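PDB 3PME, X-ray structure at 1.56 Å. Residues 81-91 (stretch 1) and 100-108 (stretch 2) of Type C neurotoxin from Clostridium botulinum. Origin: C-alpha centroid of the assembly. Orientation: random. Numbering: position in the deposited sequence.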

# COMPACT_ATOMS: atom_id res chain seq x y z
N LEU A 81 -8.21 14.00 3.51
CA LEU A 81 -9.01 14.16 2.30
C LEU A 81 -10.12 13.13 2.30
O LEU A 81 -11.26 13.42 1.92
CB LEU A 81 -8.13 14.03 1.06
CG LEU A 81 -8.79 14.28 -0.29
CD1 LEU A 81 -9.62 15.54 -0.23
CD2 LEU A 81 -7.71 14.39 -1.35
N THR A 82 -9.80 11.91 2.74
CA THR A 82 -10.77 10.82 2.80
C THR A 82 -11.92 11.12 3.76
O THR A 82 -13.07 10.80 3.49
CB THR A 82 -10.08 9.51 3.23
OG1 THR A 82 -9.09 9.16 2.25
CG2 THR A 82 -11.09 8.37 3.36
N ASN A 83 -11.57 11.77 4.87
CA ASN A 83 -12.53 12.12 5.93
C ASN A 83 -13.52 13.20 5.51
O ASN A 83 -14.58 13.36 6.12
CB ASN A 83 -11.76 12.56 7.18
CG ASN A 83 -12.67 12.84 8.36
OD1 ASN A 83 -13.45 11.99 8.78
ND2 ASN A 83 -12.56 14.05 8.92
N SER A 84 -13.18 13.95 4.47
CA SER A 84 -14.03 15.03 4.00
C SER A 84 -15.33 14.54 3.35
O SER A 84 -15.33 13.61 2.55
CB SER A 84 -13.25 15.91 3.02
OG SER A 84 -14.06 16.96 2.54
N HIS A 85 -16.44 15.19 3.70
CA HIS A 85 -17.73 14.85 3.13
C HIS A 85 -17.89 15.45 1.74
O HIS A 85 -18.81 15.10 1.00
CB HIS A 85 -18.86 15.38 4.02
CG HIS A 85 -18.97 14.67 5.34
ND1 HIS A 85 -18.27 15.06 6.46
CD2 HIS A 85 -19.73 13.61 5.71
CE1 HIS A 85 -18.58 14.26 7.47
NE2 HIS A 85 -19.46 13.37 7.04
N ASN A 86 -16.99 16.37 1.39
CA ASN A 86 -17.09 17.13 0.15
C ASN A 86 -16.73 16.31 -1.09
O ASN A 86 -16.22 15.19 -0.99
CB ASN A 86 -16.23 18.39 0.22
CG ASN A 86 -16.58 19.28 1.40
OD1 ASN A 86 -17.62 19.11 2.04
ND2 ASN A 86 -15.70 20.23 1.71
N GLU A 87 -17.02 16.88 -2.26
CA GLU A 87 -16.68 16.28 -3.54
C GLU A 87 -15.53 17.02 -4.21
O GLU A 87 -15.53 18.25 -4.27
CB GLU A 87 -17.90 16.30 -4.47
CG GLU A 87 -17.59 15.88 -5.90
CD GLU A 87 -18.81 15.96 -6.79
OE1 GLU A 87 -19.72 15.12 -6.63
OE2 GLU A 87 -18.85 16.86 -7.65
N TYR A 88 -14.54 16.27 -4.69
CA TYR A 88 -13.37 16.86 -5.34
C TYR A 88 -13.18 16.20 -6.70
O TYR A 88 -13.08 14.98 -6.79
CB TYR A 88 -12.11 16.62 -4.49
CG TYR A 88 -12.23 17.09 -3.05
CD1 TYR A 88 -11.77 18.33 -2.67
CD2 TYR A 88 -12.84 16.29 -2.09
CE1 TYR A 88 -11.89 18.77 -1.35
CE2 TYR A 88 -12.97 16.72 -0.78
CZ TYR A 88 -12.49 17.96 -0.42
OH TYR A 88 -12.63 18.38 0.88
N THR A 89 -13.13 17.00 -7.76
CA THR A 89 -12.74 16.47 -9.06
C THR A 89 -11.22 16.31 -9.07
O THR A 89 -10.50 17.26 -8.77
CB THR A 89 -13.20 17.38 -10.21
OG1 THR A 89 -14.63 17.42 -10.24
CG2 THR A 89 -12.69 16.84 -11.54
N ILE A 90 -10.75 15.12 -9.42
CA ILE A 90 -9.32 14.83 -9.41
C ILE A 90 -8.74 14.69 -10.81
O ILE A 90 -7.61 15.11 -11.08
CB ILE A 90 -9.05 13.52 -8.64
CG1 ILE A 90 -9.64 13.60 -7.23
CG2 ILE A 90 -7.56 13.19 -8.63
CD1 ILE A 90 -9.24 14.83 -6.49
N ILE A 91 -9.49 14.07 -11.72
CA ILE A 91 -9.04 13.93 -13.09
C ILE A 91 -10.21 14.37 -13.94
O ILE A 91 -11.30 13.81 -13.81
CB ILE A 91 -8.68 12.48 -13.46
CG1 ILE A 91 -7.70 11.88 -12.44
CG2 ILE A 91 -8.07 12.42 -14.86
CD1 ILE A 91 -7.42 10.40 -12.68
N TRP A 100 -15.55 12.42 -19.47
CA TRP A 100 -15.44 11.60 -18.26
C TRP A 100 -14.66 12.35 -17.19
O TRP A 100 -13.92 13.28 -17.50
CB TRP A 100 -14.76 10.27 -18.55
CG TRP A 100 -13.38 10.39 -19.16
CD1 TRP A 100 -13.07 10.49 -20.49
CD2 TRP A 100 -12.13 10.42 -18.46
NE1 TRP A 100 -11.71 10.58 -20.65
CE2 TRP A 100 -11.11 10.53 -19.42
CE3 TRP A 100 -11.78 10.35 -17.10
CZ2 TRP A 100 -9.75 10.59 -19.07
CZ3 TRP A 100 -10.44 10.40 -16.76
CH2 TRP A 100 -9.44 10.52 -17.74
N LYS A 101 -14.85 11.94 -15.93
CA LYS A 101 -14.02 12.48 -14.85
C LYS A 101 -13.94 11.49 -13.70
O LYS A 101 -14.74 10.57 -13.59
CB LYS A 101 -14.56 13.84 -14.36
CG LYS A 101 -15.96 13.79 -13.75
CD LYS A 101 -16.35 15.15 -13.18
CE LYS A 101 -17.81 15.14 -12.75
NZ LYS A 101 -18.27 16.48 -12.28
N LEU A 102 -12.92 11.67 -12.87
CA LEU A 102 -12.78 10.92 -11.63
C LEU A 102 -12.87 11.90 -10.48
O LEU A 102 -12.19 12.93 -10.47
CB LEU A 102 -11.43 10.22 -11.57
CG LEU A 102 -11.17 9.39 -10.30
CD1 LEU A 102 -11.99 8.11 -10.33
CD2 LEU A 102 -9.68 9.07 -10.17
N CYS A 103 -13.71 11.58 -9.50
CA CYS A 103 -13.86 12.40 -8.29
C CYS A 103 -13.63 11.58 -7.03
O CYS A 103 -13.69 10.35 -7.05
CB CYS A 103 -15.26 12.99 -8.21
SG CYS A 103 -15.79 13.89 -9.66
N ILE A 104 -13.38 12.30 -5.94
CA ILE A 104 -13.40 11.73 -4.60
C ILE A 104 -14.53 12.42 -3.87
O ILE A 104 -14.68 13.64 -3.94
CB ILE A 104 -12.08 12.04 -3.86
CG1 ILE A 104 -10.92 11.32 -4.53
CG2 ILE A 104 -12.18 11.67 -2.38
CD1 ILE A 104 -11.00 9.85 -4.41
N ARG A 105 -15.36 11.65 -3.19
CA ARG A 105 -16.46 12.26 -2.45
C ARG A 105 -16.79 11.43 -1.23
O ARG A 105 -17.13 10.26 -1.34
CB ARG A 105 -17.69 12.42 -3.33
CG ARG A 105 -18.89 12.93 -2.57
CD ARG A 105 -20.09 13.17 -3.48
NE ARG A 105 -20.33 12.05 -4.40
CZ ARG A 105 -20.89 10.90 -4.04
NH1 ARG A 105 -21.26 10.70 -2.77
NH2 ARG A 105 -21.07 9.94 -4.93
N ASN A 106 -16.67 12.06 -0.06
CA ASN A 106 -17.02 11.41 1.20
C ASN A 106 -16.44 10.00 1.31
O ASN A 106 -17.15 9.05 1.63
CB ASN A 106 -18.55 11.36 1.33
CG ASN A 106 -19.00 11.03 2.74
OD1 ASN A 106 -18.26 11.24 3.70
ND2 ASN A 106 -20.21 10.49 2.87
N GLY A 107 -15.14 9.86 1.05
CA GLY A 107 -14.49 8.58 1.24
C GLY A 107 -14.81 7.54 0.18
O GLY A 107 -14.57 6.36 0.36
N ASN A 108 -15.34 8.01 -0.95
CA ASN A 108 -15.59 7.17 -2.11
C ASN A 108 -14.78 7.69 -3.29
O ASN A 108 -14.53 8.89 -3.38
CB ASN A 108 -17.07 7.21 -2.50
CG ASN A 108 -17.98 6.56 -1.47
OD1 ASN A 108 -18.31 5.37 -1.58
ND2 ASN A 108 -18.39 7.33 -0.47
O HOH W 1 -13.77 12.35 0.66
O HOH W 2 -15.52 10.24 4.54
O HOH W 3 -17.23 16.69 -9.73

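A single carbonyl that accepts two backbone hydrogen bonds marks the place where this antiparallel pairing slips by one residue. Leu-102 O receives Ile-90 N at 2.8 Å and Ile-91 N at 3.2 Å, so two consecutive amides of one strand converge on one acceptor of the other. This is a beta bulge, and it coincides with a psi of -39° at Ile-90, away from the extended values of its neighbors. The pairing survives the irregularity: Leu-102 N donates to Ile-91 O at 2.8 Å.

Before the bulge the ladder is regular. Tyr-88 and Ile-104 form a reciprocal pair, with Tyr-88 N to Ile-104 O at 2.7 Å and Ile-104 N to Tyr-88 O at 2.8 Å. Carbonyls also meet alpha hydrogens, as in the approach of Cys-103 CA to Tyr-88 O at 3.1 Å.

The bulge also illustrates how an extra residue changes the use of side chains. Ile-90 points toward the partner strand and packs its CG1 against Ile-104 CG1 at 3.8 Å. Ile-91 then returns to the face that carries Tyr-88, Ile-104 and Leu-102, where its CD1 lies 3.6 Å from Leu-102 CD2, while its CG2 reaches Trp-100 CZ3 at 3.6 Å. All these residues are buried, and branched aliphatic chains suit a place that offers mainly carbon contacts. In total, the two stretches bury 818 Å² between them.

The face bearing Glu-87, Thr-89, Cys-103 and Arg-105 is more polar. Glu-87 (chi1 and chi2 both t) and Arg-105, whose chain runs out through t chi1 and chi2 and then bends at chi3 (p), meet in a long salt bridge, Glu-87 OE1 to Arg-105 NE at 3.8 Å, with the carboxylate oxygen at the edge of the guanidinium. A water links Glu-87 OE2 (2.6 Å), Thr-89 OG1 (2.7 Å) and Lys-101 NZ (2.8 Å), drawing the long lysine chain into the contact. Cys-103 is buried here, its SG 3.8 Å from Thr-89 OG1.

Beyond the ladder, a type I' turn from Arg-105 to Asn-108 meets the loop that precedes the first strand. Asn-106 N donates to Asn-86 O at 3.3 Å. Asparagine and glycine suit the two central positions, where phi is positive. One water bridges Thr-82 O (2.7 Å) and Asn-106 OD1 (3.0 Å); another accepts from Gly-107 N at 2.9 Å and lies 2.8 Å from Ser-84 O. Ser-84 braces its own stretch, its OG donating to Tyr-88 OH at 2.6 Å and accepting from Asn-86 N at 3.2 Å.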